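Local coordinates for HRDC domain-containing protein (Bifidobacterium adolescentis ATCC 15703, PDB 3CYM) that is of uncharacterised function but probably acts as a ribonuclease D-like 3'-5' exonuclease on nucleic acids, at residues Thr225-Asp230 / Glu266-Lys271; Leu234-Ala239 / Gln320-Leu325. All coordinates share one frame; numbering follows the deposited sequence.

Contact 1 of 2, residues Thr225-Asp230 / Glu266-Lys271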
loop_
_atom_site.group_PDB
_atom_site.type_symbol
_atom_site.label_atom_id
_atom_site.label_comp_id
_atom_site.label_asym_id
_atom_site.label_seq_id
_atom_site.Cartn_x
_atom_site.Cartn_y
_atom_site.Cartn_z
ATOM N N THR A 225 -19.478 12.249 -6.206
ATOM C CA THR A 225 -20.309 13.113 -5.383
ATOM C C THR A 225 -21.288 13.944 -6.222
ATOM O O THR A 225 -22.388 14.258 -5.773
ATOM C CB THR A 225 -19.437 13.992 -4.431
ATOM O OG1 THR A 225 -20.280 14.821 -3.622
ATOM C CG2 THR A 225 -18.453 14.850 -5.204
ATOM N N GLU A 226 -20.899 14.225 -7.464
ATOM C CA GLU A 226 -21.710 14.984 -8.408
ATOM C C GLU A 226 -22.930 14.205 -8.907
ATOM O O GLU A 226 -23.745 14.741 -9.657
ATOM C CB GLU A 226 -20.850 15.384 -9.607
ATOM C CG GLU A 226 -19.598 16.196 -9.278
ATOM C CD GLU A 226 -18.734 16.453 -10.501
ATOM O OE1 GLU A 226 -19.171 16.130 -11.629
ATOM O OE2 GLU A 226 -17.611 16.979 -10.339
ATOM N N VAL A 227 -23.049 12.953 -8.468
ATOM C CA VAL A 227 -24.010 11.992 -9.005
ATOM C C VAL A 227 -24.748 11.258 -7.864
ATOM O O VAL A 227 -25.717 10.529 -8.095
ATOM C CB VAL A 227 -23.275 11.052 -10.055
ATOM C CG1 VAL A 227 -23.461 9.567 -9.806
ATOM C CG2 VAL A 227 -23.617 11.443 -11.487
ATOM N N MET A 228 -24.318 11.518 -6.627
ATOM C CA MET A 228 -24.855 10.858 -5.419
ATOM C C MET A 228 -26.333 11.095 -5.074
ATOM O O MET A 228 -26.927 10.299 -4.354
ATOM C CB MET A 228 -23.979 11.177 -4.207
ATOM C CG MET A 228 -23.017 10.059 -3.833
ATOM S SD MET A 228 -21.587 10.631 -2.888
ATOM C CE MET A 228 -22.356 11.405 -1.458
ATOM N N ARG A 229 -26.925 12.167 -5.590
ATOM C CA ARG A 229 -28.366 12.411 -5.432
ATOM C C ARG A 229 -29.208 11.503 -6.335
ATOM O O ARG A 229 -30.398 11.297 -6.094
ATOM C CB ARG A 229 -28.687 13.883 -5.726
ATOM C CG ARG A 229 -28.395 14.327 -7.175
ATOM C CD ARG A 229 -27.629 15.637 -7.203
ATOM N NE ARG A 229 -26.288 15.477 -6.643
ATOM C CZ ARG A 229 -25.706 16.339 -5.812
ATOM N NH1 ARG A 229 -24.485 16.093 -5.359
ATOM N NH2 ARG A 229 -26.344 17.438 -5.419
ATOM N N ASP A 230 -28.574 10.963 -7.370
ATOM C CA ASP A 230 -29.251 10.252 -8.441
ATOM C C ASP A 230 -28.897 8.769 -8.353
ATOM O O ASP A 230 -27.803 8.352 -8.747
ATOM C CB ASP A 230 -28.822 10.867 -9.782
ATOM C CG ASP A 230 -29.601 10.331 -10.974
ATOM O OD1 ASP A 230 -30.422 9.397 -10.821
ATOM O OD2 ASP A 230 -29.372 10.855 -12.088
ATOM N N GLU A 266 -19.864 10.905 -16.696
ATOM C CA GLU A 266 -20.518 11.542 -17.837
ATOM C C GLU A 266 -21.750 10.779 -18.326
ATOM O O GLU A 266 -22.821 11.371 -18.503
ATOM C CB GLU A 266 -19.530 11.677 -18.989
ATOM C CG GLU A 266 -19.462 13.057 -19.575
ATOM C CD GLU A 266 -18.669 13.105 -20.868
ATOM O OE1 GLU A 266 -19.229 13.580 -21.878
ATOM O OE2 GLU A 266 -17.492 12.669 -20.877
ATOM N N VAL A 267 -21.603 9.468 -18.520
ATOM C CA VAL A 267 -22.707 8.648 -19.033
ATOM C C VAL A 267 -23.761 8.355 -17.961
ATOM O O VAL A 267 -24.919 8.087 -18.281
ATOM C CB VAL A 267 -22.222 7.341 -19.735
ATOM C CG1 VAL A 267 -21.386 7.660 -20.942
ATOM C CG2 VAL A 267 -21.429 6.506 -18.810
ATOM N N ALA A 268 -23.364 8.435 -16.693
ATOM C CA ALA A 268 -24.304 8.267 -15.585
ATOM C C ALA A 268 -25.195 9.494 -15.458
ATOM O O ALA A 268 -26.370 9.378 -15.120
ATOM C CB ALA A 268 -23.567 7.994 -14.287
ATOM N N LYS A 269 -24.624 10.664 -15.742
ATOM C CA LYS A 269 -25.370 11.918 -15.829
ATOM C C LYS A 269 -26.319 11.908 -17.024
ATOM O O LYS A 269 -27.517 12.128 -16.876
ATOM C CB LYS A 269 -24.400 13.088 -15.975
ATOM C CG LYS A 269 -23.798 13.599 -14.683
ATOM C CD LYS A 269 -22.655 14.539 -15.035
ATOM C CE LYS A 269 -22.344 15.511 -13.916
ATOM N NZ LYS A 269 -21.903 14.780 -12.703
ATOM N N ARG A 270 -25.773 11.604 -18.198
ATOM C CA ARG A 270 -26.491 11.759 -19.455
ATOM C C ARG A 270 -27.480 10.641 -19.763
ATOM O O ARG A 270 -28.473 10.874 -20.451
ATOM C CB ARG A 270 -25.503 11.896 -20.607
ATOM C CG ARG A 270 -24.778 13.218 -20.656
ATOM C CD ARG A 270 -24.881 13.761 -22.068
ATOM N NE ARG A 270 -23.644 14.366 -22.538
ATOM C CZ ARG A 270 -23.357 14.576 -23.819
ATOM N NH1 ARG A 270 -24.209 14.220 -24.770
ATOM N NH2 ARG A 270 -22.205 15.136 -24.151
ATOM N N LYS A 271 -27.195 9.439 -19.258
ATOM C CA LYS A 271 -28.004 8.231 -19.506
ATOM C C LYS A 271 -28.411 8.010 -20.983
ATOM O O LYS A 271 -29.589 8.159 -21.326
ATOM C CB LYS A 271 -29.244 8.214 -18.604
ATOM C CG LYS A 271 -28.985 8.640 -17.166
ATOM C CD LYS A 271 -30.239 8.519 -16.332
ATOM C CE LYS A 271 -29.934 8.674 -14.861
ATOM N NZ LYS A 271 -29.265 9.966 -14.593
#
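D230 and K271 meet tip to tip, with K271 NZ 2.7 Å from D230 OD2 in a salt bridge. The ammonium approaches OD2 on its syn side, 24° out of the carboxylate plane. CG of D230 stands anti to its backbone N (chi1 -172°), which directs the carboxylate at the end of helix 261-270. K271 NZ also donates to A268 O at 3.0 Å, nearly along the C=O axis, so two acceptors grip it, one from each segment. D230 in turn is the N-cap of helix 231-250, its OD1 receiving weak bonds from Q232 N and A233 N. An alanine in place of K271 would probably leave D230 OD2 without its cationic mate and A268 O without this donor.

Between the charged pairs the buried V227 packs its CG2 4.4 Å from A268 CB and 3.9 Å from K269 CG; V227 also touches A233 and L234 of helix 231-250. The outer side is looser. There K269 bends at its last torsion (chi4 62°), and K269 NZ makes a salt bridge of 3.2 Å to E226 OE1, on the anti lone pair. E226 has its strongest polar partner in H223, whose ND1 bonds OE2, and both E226 and K269 are exposed.

The contact thus joins the loop leading into helix 231-250 to the end of helix 261-270, a helix of the HRDC region. Its charges are graded by burial: a short bridge shared with a helix carbonyl and a helix cap on one side, a longer, exposed one on the other, which is likely to be more screened by solvent than the D230-K271 pair.

Contact 2 of 2, residues Leu234-Ala239 / Gln320-Leu325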
loop_
_atom_site.group_PDB
_atom_site.type_symbol
_atom_site.label_atom_id
_atom_site.label_comp_id
_atom_site.label_asym_id
_atom_site.label_seq_id
_atom_site.Cartn_x
_atom_site.Cartn_y
_atom_site.Cartn_z
ATOM N N LEU A 234 -26.140 6.189 -10.012
ATOM C CA LEU A 234 -25.319 5.349 -9.154
ATOM C C LEU A 234 -25.362 3.889 -9.584
ATOM O O LEU A 234 -24.345 3.214 -9.536
ATOM C CB LEU A 234 -25.709 5.527 -7.686
ATOM C CG LEU A 234 -25.296 6.877 -7.079
ATOM C CD1 LEU A 234 -25.903 7.084 -5.690
ATOM C CD2 LEU A 234 -23.775 7.040 -7.038
ATOM N N ALA A 235 -26.524 3.434 -10.055
ATOM C CA ALA A 235 -26.667 2.104 -10.660
ATOM C C ALA A 235 -25.829 1.956 -11.935
ATOM O O ALA A 235 -25.303 0.881 -12.208
ATOM C CB ALA A 235 -28.115 1.812 -10.958
ATOM N N ILE A 236 -25.707 3.041 -12.697
ATOM C CA ILE A 236 -24.871 3.077 -13.897
ATOM C C ILE A 236 -23.378 3.034 -13.531
ATOM O O ILE A 236 -22.618 2.238 -14.095
ATOM C CB ILE A 236 -25.239 4.303 -14.809
ATOM C CG1 ILE A 236 -26.623 4.088 -15.421
ATOM C CG2 ILE A 236 -24.215 4.505 -15.916
ATOM C CD1 ILE A 236 -27.293 5.313 -15.954
ATOM N N VAL A 237 -22.977 3.875 -12.578
ATOM C CA VAL A 237 -21.616 3.861 -12.033
ATOM C C VAL A 237 -21.241 2.470 -11.494
ATOM O O VAL A 237 -20.185 1.942 -11.829
ATOM C CB VAL A 237 -21.429 4.933 -10.935
ATOM C CG1 VAL A 237 -20.083 4.772 -10.246
ATOM C CG2 VAL A 237 -21.550 6.331 -11.533
ATOM N N ARG A 238 -22.120 1.876 -10.691
ATOM C CA ARG A 238 -21.923 0.520 -10.187
ATOM C C ARG A 238 -21.693 -0.493 -11.301
ATOM O O ARG A 238 -20.744 -1.271 -11.239
ATOM C CB ARG A 238 -23.117 0.069 -9.340
ATOM C CG ARG A 238 -22.877 -1.241 -8.615
ATOM C CD ARG A 238 -24.016 -1.599 -7.682
ATOM N NE ARG A 238 -25.315 -1.622 -8.359
ATOM C CZ ARG A 238 -26.451 -2.021 -7.788
ATOM N NH1 ARG A 238 -27.584 -2.000 -8.478
ATOM N NH2 ARG A 238 -26.457 -2.447 -6.529
ATOM N N ALA A 239 -22.561 -0.466 -12.314
ATOM C CA ALA A 239 -22.529 -1.436 -13.411
ATOM C C ALA A 239 -21.278 -1.278 -14.280
ATOM O O ALA A 239 -20.651 -2.271 -14.655
ATOM C CB ALA A 239 -23.792 -1.317 -14.253
ATOM N N GLN A 320 -27.303 -0.072 -20.874
ATOM C CA GLN A 320 -28.629 -0.649 -21.128
ATOM C C GLN A 320 -29.137 -1.484 -19.956
ATOM O O GLN A 320 -30.261 -1.293 -19.503
ATOM C CB GLN A 320 -28.588 -1.533 -22.370
ATOM C CG GLN A 320 -29.373 -1.016 -23.556
ATOM C CD GLN A 320 -29.936 -2.150 -24.400
ATOM O OE1 GLN A 320 -29.302 -3.199 -24.558
ATOM N NE2 GLN A 320 -31.138 -1.951 -24.936
ATOM N N ASP A 321 -28.295 -2.404 -19.486
ATOM C CA ASP A 321 -28.578 -3.261 -18.329
ATOM C C ASP A 321 -28.876 -2.462 -17.069
ATOM O O ASP A 321 -29.855 -2.732 -16.374
ATOM C CB ASP A 321 -27.393 -4.187 -18.052
ATOM C CG ASP A 321 -27.119 -5.143 -19.190
ATOM O OD1 ASP A 321 -28.024 -5.349 -20.032
ATOM O OD2 ASP A 321 -25.992 -5.686 -19.245
ATOM N N ALA A 322 -28.025 -1.474 -16.793
ATOM C CA ALA A 322 -28.185 -0.594 -15.648
ATOM C C ALA A 322 -29.511 0.177 -15.688
ATOM O O ALA A 322 -30.165 0.347 -14.659
ATOM C CB ALA A 322 -27.011 0.358 -15.573
ATOM N N LEU A 323 -29.905 0.616 -16.883
ATOM C CA LEU A 323 -31.123 1.395 -17.083
ATOM C C LEU A 323 -32.375 0.504 -17.135
ATOM O O LEU A 323 -33.502 1.005 -17.115
ATOM C CB LEU A 323 -31.015 2.259 -18.360
ATOM C CG LEU A 323 -30.151 3.533 -18.344
ATOM C CD1 LEU A 323 -29.912 4.067 -19.743
ATOM C CD2 LEU A 323 -30.757 4.637 -17.474
ATOM N N ALA A 324 -32.172 -0.809 -17.211
ATOM C CA ALA A 324 -33.271 -1.775 -17.203
ATOM C C ALA A 324 -33.540 -2.314 -15.792
ATOM O O ALA A 324 -34.448 -3.129 -15.593
ATOM C CB ALA A 324 -32.985 -2.917 -18.170
ATOM N N LEU A 325 -32.743 -1.864 -14.822
ATOM C CA LEU A 325 -32.902 -2.251 -13.421
ATOM C C LEU A 325 -34.168 -1.672 -12.804
ATOM O O LEU A 325 -34.473 -0.497 -13.025
ATOM C CB LEU A 325 -31.711 -1.775 -12.584
ATOM C CG LEU A 325 -30.462 -2.639 -12.480
ATOM C CD1 LEU A 325 -29.567 -2.030 -11.420
ATOM C CD2 LEU A 325 -30.821 -4.055 -12.109
#
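The guanidinium of R238 is met at its edge, in plane, by CD1 of L325, which lies 3.5 Å from R238 NH1; the two side chains cross at about a right angle. No atom of 320-325 lies over either face of the group. NH1 donates its hydrogen bond to E329 O, farther along the chain, so the leucine methyl is an apolar neighbour beside a nitrogen that already has its acceptor. L325 CD1 also rests 4.1 Å from A235 CB, one helical turn before A239.

The rest is helix against helix. A322 faces helix 231-250 with its CB, which comes within 3.8 Å of I236 CG1 and 3.9 Å of A239 CB; A322 CB is also 3.8 Å from A235 O. With only a methyl group at A322 and at A239, the backbones draw close: the CA atoms of I236 and A322 are 5.2 Å apart. Farther round, the I236 chain runs on extended past CG1 (chi2 162°), which places CD1 3.8 Å from L323 CD2. Another side of helix 231-250 is turned to other partners, V237 packing on I264, I265 and A268 of helix 261-270.

No hydrogen bond crosses between the segments. Alanine, leucine and isoleucine carbons fit helix 312-323 and the turn after it against helix 231-250 of the HRDC region. The association therefore rests on shape and hydrophobic burial, while the one charged group that touches across it, the R238 guanidinium, is bonded to the backbone O of E329, a residue following the second segment.

In the fold
The two contacts meet at or beside the start of helix 231-250, their centres about 11 Å apart on the same side of the chain's centre. Contact 1 involves the loop just before that helix and the end of helix 261-270; contact 2 uses the helix itself against the end of helix 312-323. They touch directly: V227 CG1 and the carbonyl O of M228 pack on L234, and A268 packs on I236 and V237. Each is partly buried, but the chemistry differs. Contact 1 places salt bridges around a small apolar centre and has exposed residues among those that touch; contact 2 is almost wholly apolar and has none. Contact 2 fixes helix 312-323 to helix 231-250 itself, whereas contact 1 joins helix 261-270 to the loop entering it.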